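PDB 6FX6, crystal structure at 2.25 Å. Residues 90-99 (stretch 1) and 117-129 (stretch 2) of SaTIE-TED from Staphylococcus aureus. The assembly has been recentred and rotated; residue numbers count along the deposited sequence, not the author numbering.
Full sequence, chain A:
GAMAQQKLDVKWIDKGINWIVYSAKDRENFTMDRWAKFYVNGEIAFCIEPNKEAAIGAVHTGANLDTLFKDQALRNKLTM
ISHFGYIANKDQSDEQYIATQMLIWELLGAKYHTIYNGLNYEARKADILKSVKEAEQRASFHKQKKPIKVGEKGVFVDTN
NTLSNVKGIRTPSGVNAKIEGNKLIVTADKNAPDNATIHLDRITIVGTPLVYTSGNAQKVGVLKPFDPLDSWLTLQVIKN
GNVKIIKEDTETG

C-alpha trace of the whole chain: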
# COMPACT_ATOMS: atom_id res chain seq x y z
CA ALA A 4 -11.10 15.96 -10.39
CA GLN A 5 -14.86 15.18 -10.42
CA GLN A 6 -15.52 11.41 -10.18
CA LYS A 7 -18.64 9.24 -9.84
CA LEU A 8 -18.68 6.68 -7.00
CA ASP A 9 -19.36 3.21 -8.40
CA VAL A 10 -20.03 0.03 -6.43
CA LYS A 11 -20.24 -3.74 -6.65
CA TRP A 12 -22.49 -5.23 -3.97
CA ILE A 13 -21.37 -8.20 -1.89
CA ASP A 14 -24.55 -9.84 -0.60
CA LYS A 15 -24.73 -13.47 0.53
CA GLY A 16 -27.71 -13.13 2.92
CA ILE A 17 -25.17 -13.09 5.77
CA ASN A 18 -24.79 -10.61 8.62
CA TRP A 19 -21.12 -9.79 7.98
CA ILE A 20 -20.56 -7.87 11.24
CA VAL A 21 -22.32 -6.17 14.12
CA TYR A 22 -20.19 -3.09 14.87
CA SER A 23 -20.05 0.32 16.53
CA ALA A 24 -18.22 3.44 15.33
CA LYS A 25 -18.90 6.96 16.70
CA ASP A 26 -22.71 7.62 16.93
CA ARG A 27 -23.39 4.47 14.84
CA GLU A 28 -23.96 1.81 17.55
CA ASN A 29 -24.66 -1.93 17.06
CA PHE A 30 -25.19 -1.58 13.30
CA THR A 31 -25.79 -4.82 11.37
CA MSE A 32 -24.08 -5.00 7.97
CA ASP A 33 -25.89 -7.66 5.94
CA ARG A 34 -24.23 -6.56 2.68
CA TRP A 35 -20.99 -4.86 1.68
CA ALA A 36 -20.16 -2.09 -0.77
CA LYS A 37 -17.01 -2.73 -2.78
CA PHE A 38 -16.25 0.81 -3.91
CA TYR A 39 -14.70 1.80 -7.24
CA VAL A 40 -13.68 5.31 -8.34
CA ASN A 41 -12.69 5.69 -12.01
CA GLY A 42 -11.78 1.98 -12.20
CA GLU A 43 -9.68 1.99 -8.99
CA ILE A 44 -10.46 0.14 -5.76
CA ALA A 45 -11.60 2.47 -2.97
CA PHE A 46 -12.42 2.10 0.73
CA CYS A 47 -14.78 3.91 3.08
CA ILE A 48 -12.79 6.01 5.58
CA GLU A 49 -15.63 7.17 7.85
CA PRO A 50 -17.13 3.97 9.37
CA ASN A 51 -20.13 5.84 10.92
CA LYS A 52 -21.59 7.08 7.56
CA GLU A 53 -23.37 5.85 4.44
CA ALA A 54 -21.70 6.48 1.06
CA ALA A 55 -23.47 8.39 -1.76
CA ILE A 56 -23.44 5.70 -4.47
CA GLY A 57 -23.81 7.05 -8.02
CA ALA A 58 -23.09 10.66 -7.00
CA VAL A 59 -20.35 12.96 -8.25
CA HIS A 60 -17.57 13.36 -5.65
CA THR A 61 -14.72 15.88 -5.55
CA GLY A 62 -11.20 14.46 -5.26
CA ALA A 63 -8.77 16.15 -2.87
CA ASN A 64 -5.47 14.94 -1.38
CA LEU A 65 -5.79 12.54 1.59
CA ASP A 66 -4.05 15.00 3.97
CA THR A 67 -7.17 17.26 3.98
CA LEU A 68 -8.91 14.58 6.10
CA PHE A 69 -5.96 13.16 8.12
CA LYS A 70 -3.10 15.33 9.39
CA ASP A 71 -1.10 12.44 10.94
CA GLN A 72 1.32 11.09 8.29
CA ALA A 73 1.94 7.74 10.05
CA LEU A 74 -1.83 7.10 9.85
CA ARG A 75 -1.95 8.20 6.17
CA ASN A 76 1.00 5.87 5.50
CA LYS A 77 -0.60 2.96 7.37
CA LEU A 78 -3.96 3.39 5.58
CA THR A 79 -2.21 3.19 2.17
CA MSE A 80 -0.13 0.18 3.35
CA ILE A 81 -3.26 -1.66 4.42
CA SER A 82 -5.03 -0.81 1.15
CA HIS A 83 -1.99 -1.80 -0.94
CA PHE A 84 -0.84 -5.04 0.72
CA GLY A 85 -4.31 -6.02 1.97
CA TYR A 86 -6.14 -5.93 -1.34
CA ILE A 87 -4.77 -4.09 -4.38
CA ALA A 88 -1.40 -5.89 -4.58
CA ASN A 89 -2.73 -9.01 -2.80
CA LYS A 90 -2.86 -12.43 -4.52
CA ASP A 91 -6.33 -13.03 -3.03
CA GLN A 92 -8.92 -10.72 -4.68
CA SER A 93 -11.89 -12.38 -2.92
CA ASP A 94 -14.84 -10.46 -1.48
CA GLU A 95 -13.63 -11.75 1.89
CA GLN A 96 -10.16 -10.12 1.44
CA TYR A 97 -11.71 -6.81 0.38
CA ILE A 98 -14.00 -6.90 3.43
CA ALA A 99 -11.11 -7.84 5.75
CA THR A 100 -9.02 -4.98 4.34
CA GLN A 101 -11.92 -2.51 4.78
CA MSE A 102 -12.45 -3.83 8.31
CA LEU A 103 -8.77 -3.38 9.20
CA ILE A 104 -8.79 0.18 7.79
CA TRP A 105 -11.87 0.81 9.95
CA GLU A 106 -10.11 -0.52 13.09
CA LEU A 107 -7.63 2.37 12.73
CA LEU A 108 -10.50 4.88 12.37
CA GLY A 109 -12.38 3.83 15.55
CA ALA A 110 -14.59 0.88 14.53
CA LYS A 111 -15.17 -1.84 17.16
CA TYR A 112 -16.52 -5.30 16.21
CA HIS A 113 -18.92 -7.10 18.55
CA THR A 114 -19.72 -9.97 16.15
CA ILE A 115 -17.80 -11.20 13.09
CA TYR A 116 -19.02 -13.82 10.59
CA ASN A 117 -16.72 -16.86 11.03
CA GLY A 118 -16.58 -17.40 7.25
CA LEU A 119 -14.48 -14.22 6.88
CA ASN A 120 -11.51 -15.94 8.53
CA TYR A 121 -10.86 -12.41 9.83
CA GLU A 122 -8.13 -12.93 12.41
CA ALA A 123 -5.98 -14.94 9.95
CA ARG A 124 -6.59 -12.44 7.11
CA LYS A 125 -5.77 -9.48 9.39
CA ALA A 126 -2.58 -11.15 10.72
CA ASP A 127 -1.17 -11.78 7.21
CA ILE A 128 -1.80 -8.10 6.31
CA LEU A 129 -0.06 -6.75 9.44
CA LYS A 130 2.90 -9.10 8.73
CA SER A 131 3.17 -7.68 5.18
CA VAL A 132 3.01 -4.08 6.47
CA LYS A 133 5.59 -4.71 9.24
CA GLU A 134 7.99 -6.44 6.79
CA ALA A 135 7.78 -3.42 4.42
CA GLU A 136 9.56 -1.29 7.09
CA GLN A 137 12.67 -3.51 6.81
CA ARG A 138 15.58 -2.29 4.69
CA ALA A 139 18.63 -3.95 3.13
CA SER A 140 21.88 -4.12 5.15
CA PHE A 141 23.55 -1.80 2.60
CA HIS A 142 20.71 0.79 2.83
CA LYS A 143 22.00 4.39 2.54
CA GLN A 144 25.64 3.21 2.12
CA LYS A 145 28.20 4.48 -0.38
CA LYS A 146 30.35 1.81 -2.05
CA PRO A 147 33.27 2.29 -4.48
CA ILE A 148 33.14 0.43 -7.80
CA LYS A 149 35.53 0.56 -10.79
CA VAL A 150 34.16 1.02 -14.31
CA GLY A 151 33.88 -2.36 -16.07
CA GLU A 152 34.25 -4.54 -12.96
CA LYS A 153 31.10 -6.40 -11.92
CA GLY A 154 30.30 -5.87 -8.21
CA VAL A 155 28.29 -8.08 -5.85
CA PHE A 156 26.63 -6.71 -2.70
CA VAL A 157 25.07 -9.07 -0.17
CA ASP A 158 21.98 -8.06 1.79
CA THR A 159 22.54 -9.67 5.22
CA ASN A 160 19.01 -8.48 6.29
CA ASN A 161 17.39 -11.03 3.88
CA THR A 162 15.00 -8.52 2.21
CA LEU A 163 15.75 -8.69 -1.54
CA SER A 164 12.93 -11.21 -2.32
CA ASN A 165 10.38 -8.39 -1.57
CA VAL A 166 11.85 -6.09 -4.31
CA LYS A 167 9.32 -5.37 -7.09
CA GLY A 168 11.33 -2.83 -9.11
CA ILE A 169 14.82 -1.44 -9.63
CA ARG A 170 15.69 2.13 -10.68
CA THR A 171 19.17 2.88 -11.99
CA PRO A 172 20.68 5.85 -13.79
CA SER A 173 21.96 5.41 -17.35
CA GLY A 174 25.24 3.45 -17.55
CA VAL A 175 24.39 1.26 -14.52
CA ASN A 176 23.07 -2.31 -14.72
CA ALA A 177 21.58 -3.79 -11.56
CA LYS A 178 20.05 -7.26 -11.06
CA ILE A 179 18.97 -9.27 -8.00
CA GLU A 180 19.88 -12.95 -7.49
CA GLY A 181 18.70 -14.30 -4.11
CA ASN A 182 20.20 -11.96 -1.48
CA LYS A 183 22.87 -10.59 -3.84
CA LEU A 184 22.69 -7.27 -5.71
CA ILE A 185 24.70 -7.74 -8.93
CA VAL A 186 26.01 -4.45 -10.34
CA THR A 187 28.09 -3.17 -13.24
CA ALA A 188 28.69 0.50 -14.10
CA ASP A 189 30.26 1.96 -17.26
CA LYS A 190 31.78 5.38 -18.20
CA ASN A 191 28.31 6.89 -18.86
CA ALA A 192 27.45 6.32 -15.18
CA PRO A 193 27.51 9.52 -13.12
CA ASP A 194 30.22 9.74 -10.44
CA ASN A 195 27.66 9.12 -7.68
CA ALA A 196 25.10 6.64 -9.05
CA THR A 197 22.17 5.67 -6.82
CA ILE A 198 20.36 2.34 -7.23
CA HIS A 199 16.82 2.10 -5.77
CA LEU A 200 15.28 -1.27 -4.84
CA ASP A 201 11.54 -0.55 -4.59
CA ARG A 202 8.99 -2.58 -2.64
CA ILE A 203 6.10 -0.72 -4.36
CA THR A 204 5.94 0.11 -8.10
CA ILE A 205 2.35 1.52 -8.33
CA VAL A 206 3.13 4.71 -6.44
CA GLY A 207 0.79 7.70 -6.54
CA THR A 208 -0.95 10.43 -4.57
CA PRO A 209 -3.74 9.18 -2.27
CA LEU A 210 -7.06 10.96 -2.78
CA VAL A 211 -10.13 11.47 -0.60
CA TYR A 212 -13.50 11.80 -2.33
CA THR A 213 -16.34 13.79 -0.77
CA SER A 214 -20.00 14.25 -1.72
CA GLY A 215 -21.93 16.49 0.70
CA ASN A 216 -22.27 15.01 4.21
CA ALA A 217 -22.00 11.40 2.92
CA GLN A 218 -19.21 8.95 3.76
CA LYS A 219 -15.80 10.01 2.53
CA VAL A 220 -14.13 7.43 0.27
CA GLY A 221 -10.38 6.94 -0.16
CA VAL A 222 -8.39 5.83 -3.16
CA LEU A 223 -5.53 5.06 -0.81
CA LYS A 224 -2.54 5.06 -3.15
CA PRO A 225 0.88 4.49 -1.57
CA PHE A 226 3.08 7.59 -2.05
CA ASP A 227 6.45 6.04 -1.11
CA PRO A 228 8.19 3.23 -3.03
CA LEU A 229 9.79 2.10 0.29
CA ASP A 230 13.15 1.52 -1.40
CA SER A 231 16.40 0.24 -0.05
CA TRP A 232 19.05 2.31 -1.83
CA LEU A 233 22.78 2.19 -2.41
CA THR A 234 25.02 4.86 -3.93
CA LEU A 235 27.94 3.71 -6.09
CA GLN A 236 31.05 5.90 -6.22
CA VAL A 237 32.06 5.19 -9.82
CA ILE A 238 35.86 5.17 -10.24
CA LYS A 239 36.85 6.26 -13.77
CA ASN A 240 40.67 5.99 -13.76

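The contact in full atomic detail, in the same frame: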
# COMPACT_ATOMS: atom_id res chain seq x y z
N LYS A 90 -2.57 -11.29 -3.65
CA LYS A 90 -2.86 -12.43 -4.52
C LYS A 90 -4.33 -12.84 -4.46
O LYS A 90 -4.91 -13.24 -5.48
CB LYS A 90 -1.97 -13.62 -4.15
CG LYS A 90 -0.49 -13.39 -4.41
CD LYS A 90 0.38 -14.48 -3.81
CE LYS A 90 1.85 -14.17 -4.02
NZ LYS A 90 2.72 -15.30 -3.62
N ASP A 91 -4.92 -12.74 -3.27
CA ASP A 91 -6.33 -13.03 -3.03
C ASP A 91 -7.17 -11.77 -3.28
O ASP A 91 -7.09 -10.80 -2.53
CB ASP A 91 -6.50 -13.54 -1.58
CG ASP A 91 -7.92 -14.02 -1.26
OD1 ASP A 91 -8.82 -13.91 -2.11
OD2 ASP A 91 -8.13 -14.51 -0.13
N GLN A 92 -7.99 -11.81 -4.34
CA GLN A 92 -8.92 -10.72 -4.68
C GLN A 92 -10.36 -11.01 -4.25
O GLN A 92 -11.30 -10.35 -4.72
CB GLN A 92 -8.87 -10.46 -6.20
CG GLN A 92 -7.54 -9.94 -6.70
CD GLN A 92 -7.23 -8.56 -6.17
OE1 GLN A 92 -7.98 -7.61 -6.42
NE2 GLN A 92 -6.15 -8.43 -5.42
N SER A 93 -10.55 -11.97 -3.33
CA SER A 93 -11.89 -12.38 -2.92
C SER A 93 -12.63 -11.25 -2.21
O SER A 93 -12.01 -10.36 -1.62
CB SER A 93 -11.86 -13.62 -2.02
OG SER A 93 -11.25 -13.35 -0.76
N ASP A 94 -13.95 -11.32 -2.27
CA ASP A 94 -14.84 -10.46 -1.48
C ASP A 94 -14.45 -10.46 -0.01
O ASP A 94 -14.48 -9.42 0.64
CB ASP A 94 -16.29 -10.92 -1.63
CG ASP A 94 -16.86 -10.71 -3.04
OD1 ASP A 94 -16.27 -9.94 -3.84
OD2 ASP A 94 -17.90 -11.33 -3.34
N GLU A 95 -14.06 -11.62 0.51
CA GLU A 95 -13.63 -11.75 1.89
C GLU A 95 -12.36 -10.93 2.18
O GLU A 95 -12.28 -10.27 3.22
CB GLU A 95 -13.43 -13.23 2.27
CG GLU A 95 -14.72 -14.04 2.40
CD GLU A 95 -15.33 -14.50 1.07
OE1 GLU A 95 -14.73 -14.25 -0.00
OE2 GLU A 95 -16.42 -15.11 1.10
N GLN A 96 -11.37 -10.95 1.28
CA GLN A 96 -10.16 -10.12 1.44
C GLN A 96 -10.46 -8.63 1.41
O GLN A 96 -9.93 -7.89 2.23
CB GLN A 96 -9.08 -10.40 0.37
CG GLN A 96 -7.94 -11.30 0.79
CD GLN A 96 -7.23 -10.89 2.06
OE1 GLN A 96 -7.26 -11.61 3.05
NE2 GLN A 96 -6.56 -9.75 2.04
N TYR A 97 -11.28 -8.21 0.44
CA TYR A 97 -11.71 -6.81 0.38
C TYR A 97 -12.36 -6.37 1.68
O TYR A 97 -12.05 -5.31 2.21
CB TYR A 97 -12.68 -6.55 -0.78
CG TYR A 97 -13.11 -5.11 -0.81
CD1 TYR A 97 -12.38 -4.15 -1.50
CD2 TYR A 97 -14.23 -4.69 -0.10
CE1 TYR A 97 -12.76 -2.81 -1.50
CE2 TYR A 97 -14.62 -3.36 -0.09
CZ TYR A 97 -13.89 -2.43 -0.78
OH TYR A 97 -14.31 -1.12 -0.76
N ILE A 98 -13.28 -7.19 2.18
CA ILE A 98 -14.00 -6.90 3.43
C ILE A 98 -13.02 -6.83 4.60
O ILE A 98 -13.08 -5.89 5.40
CB ILE A 98 -15.11 -7.94 3.71
CG1 ILE A 98 -16.26 -7.72 2.74
CG2 ILE A 98 -15.63 -7.82 5.14
CD1 ILE A 98 -17.29 -8.83 2.73
N ALA A 99 -12.12 -7.81 4.69
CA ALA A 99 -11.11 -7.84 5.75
C ALA A 99 -10.23 -6.59 5.72
O ALA A 99 -9.96 -5.99 6.76
CB ALA A 99 -10.24 -9.08 5.64
N ASN A 117 -17.87 -15.94 10.98
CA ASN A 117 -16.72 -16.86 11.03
C ASN A 117 -16.14 -17.16 9.65
O ASN A 117 -14.93 -17.35 9.52
CB ASN A 117 -17.11 -18.17 11.72
CG ASN A 117 -15.90 -19.00 12.12
OD1 ASN A 117 -15.06 -18.54 12.90
ND2 ASN A 117 -15.80 -20.22 11.60
N GLY A 118 -17.00 -17.17 8.63
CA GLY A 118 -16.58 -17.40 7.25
C GLY A 118 -15.68 -16.34 6.62
O GLY A 118 -15.14 -16.57 5.54
N LEU A 119 -15.53 -15.18 7.26
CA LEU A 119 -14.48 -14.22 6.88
C LEU A 119 -13.06 -14.70 7.09
O LEU A 119 -12.16 -14.27 6.37
CB LEU A 119 -14.62 -12.89 7.64
CG LEU A 119 -15.16 -11.74 6.81
CD1 LEU A 119 -16.58 -12.06 6.42
CD2 LEU A 119 -15.11 -10.45 7.60
N ASN A 120 -12.85 -15.54 8.11
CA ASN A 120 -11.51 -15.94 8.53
C ASN A 120 -10.72 -14.67 8.86
O ASN A 120 -9.60 -14.48 8.40
CB ASN A 120 -10.85 -16.78 7.42
CG ASN A 120 -9.69 -17.63 7.93
OD1 ASN A 120 -9.73 -18.17 9.03
ND2 ASN A 120 -8.66 -17.76 7.10
N TYR A 121 -11.34 -13.79 9.66
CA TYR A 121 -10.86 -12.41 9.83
C TYR A 121 -9.51 -12.32 10.51
O TYR A 121 -8.63 -11.59 10.05
CB TYR A 121 -11.87 -11.54 10.60
CG TYR A 121 -11.42 -10.09 10.75
CD1 TYR A 121 -11.24 -9.28 9.62
CD2 TYR A 121 -11.17 -9.53 12.01
CE1 TYR A 121 -10.81 -7.96 9.74
CE2 TYR A 121 -10.76 -8.20 12.14
CZ TYR A 121 -10.58 -7.42 11.01
OH TYR A 121 -10.16 -6.11 11.13
N GLU A 122 -9.35 -13.03 11.62
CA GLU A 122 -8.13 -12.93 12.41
C GLU A 122 -6.90 -13.38 11.61
O GLU A 122 -5.85 -12.74 11.69
CB GLU A 122 -8.25 -13.70 13.72
CG GLU A 122 -9.27 -13.12 14.70
CD GLU A 122 -8.99 -11.67 15.07
OE1 GLU A 122 -7.84 -11.36 15.46
OE2 GLU A 122 -9.92 -10.83 14.96
N ALA A 123 -7.05 -14.45 10.82
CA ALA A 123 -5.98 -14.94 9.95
C ALA A 123 -5.70 -14.00 8.77
O ALA A 123 -4.54 -13.81 8.40
CB ALA A 123 -6.30 -16.34 9.45
N ARG A 124 -6.75 -13.43 8.19
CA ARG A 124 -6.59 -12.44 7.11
C ARG A 124 -5.90 -11.17 7.61
O ARG A 124 -4.96 -10.69 6.97
CB ARG A 124 -7.94 -12.09 6.47
CG ARG A 124 -8.46 -13.17 5.51
CD ARG A 124 -9.66 -12.68 4.69
NE ARG A 124 -9.68 -13.28 3.36
CZ ARG A 124 -10.17 -14.48 3.05
NH1 ARG A 124 -10.72 -15.26 3.97
NH2 ARG A 124 -10.12 -14.90 1.79
N LYS A 125 -6.36 -10.66 8.74
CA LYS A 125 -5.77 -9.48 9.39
C LYS A 125 -4.29 -9.69 9.72
O LYS A 125 -3.47 -8.81 9.43
CB LYS A 125 -6.53 -9.16 10.68
CG LYS A 125 -6.02 -7.96 11.47
CD LYS A 125 -6.75 -7.86 12.79
CE LYS A 125 -6.27 -6.66 13.60
NZ LYS A 125 -7.04 -6.50 14.86
N ALA A 126 -3.96 -10.83 10.31
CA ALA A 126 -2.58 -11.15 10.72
C ALA A 126 -1.60 -11.15 9.54
O ALA A 126 -0.51 -10.58 9.65
CB ALA A 126 -2.53 -12.50 11.44
N ASP A 127 -2.00 -11.76 8.43
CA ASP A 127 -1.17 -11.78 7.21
C ASP A 127 -0.94 -10.38 6.63
O ASP A 127 0.13 -10.11 6.08
CB ASP A 127 -1.76 -12.71 6.13
CG ASP A 127 -0.69 -13.25 5.17
OD1 ASP A 127 0.19 -14.01 5.63
OD2 ASP A 127 -0.74 -12.92 3.96
N ILE A 128 -1.93 -9.49 6.77
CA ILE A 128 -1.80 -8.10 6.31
C ILE A 128 -0.82 -7.33 7.19
O ILE A 128 0.07 -6.66 6.67
CB ILE A 128 -3.17 -7.36 6.27
CG1 ILE A 128 -4.05 -7.97 5.18
CG2 ILE A 128 -2.98 -5.86 6.00
CD1 ILE A 128 -5.48 -7.47 5.19
N LEU A 129 -0.98 -7.42 8.51
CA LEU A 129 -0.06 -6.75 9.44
C LEU A 129 1.39 -7.23 9.30
O LEU A 129 2.32 -6.43 9.42
CB LEU A 129 -0.54 -6.91 10.89
CG LEU A 129 -1.86 -6.22 11.24
CD1 LEU A 129 -2.24 -6.52 12.68
CD2 LEU A 129 -1.77 -4.71 11.00
O HOH W 1 -4.80 -11.48 4.40

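What does the turn that precedes the second helix bring to the contact? Gly118 offers only backbone, its O lying 4.1 Å from Glu95 CG. Leu119 does more: its CA-to-CB bond points sideways, but the end of the side chain comes nearer to stretch 1, and CD2 packs 3.6 Å from Ile98 CG2. Leu119 and Ile98 are both buried, and their branched aliphatic chains suit this apolar contact, since neither brings a polar group that would need a partner.

How does Tyr121 fit beside the first helix? Its ring presents an edge to the backbone, with Tyr121 CE1 3.7 Å from Ala99 O, while Tyr121 CD1 lies 4.1 Å from Ala99 CB. Ala99 points toward stretch 2, and the CA atoms of Ala99 and Tyr121 are 6.1 Å apart.

Why is Arg124 the centre of the contact? It has the largest covered area of any residue in either stretch, and its long side chain is used along its length. Arg124 CD rests 3.8 Å from Ala99 CB, and Glu95 CB lies over one face of the guanidinium, 3.6 Å from Arg124 CZ. At the edge of the group, Arg124 NH2 donates to Asp91 OD2 at 2.8 Å in a salt bridge, while Arg124 NH1 turns back to Leu119 O at 3.0 Å, tying the helix to the turn before it. The other carboxylate oxygen, Asp91 OD1, accepts from Ser93 OG at 2.8 Å; Ser93 OG in turn caps the first helix by accepting from Gln96 N at 3.2 Å.

What closes the contact beyond Arg124? A water donates to both Gln96 OE1 (2.8 Å) and Arg124 O (2.7 Å), bridging the helices. One turn on, buried Ile128 points toward stretch 1 and sets CD1 4.0 Å from Gln96 NE2.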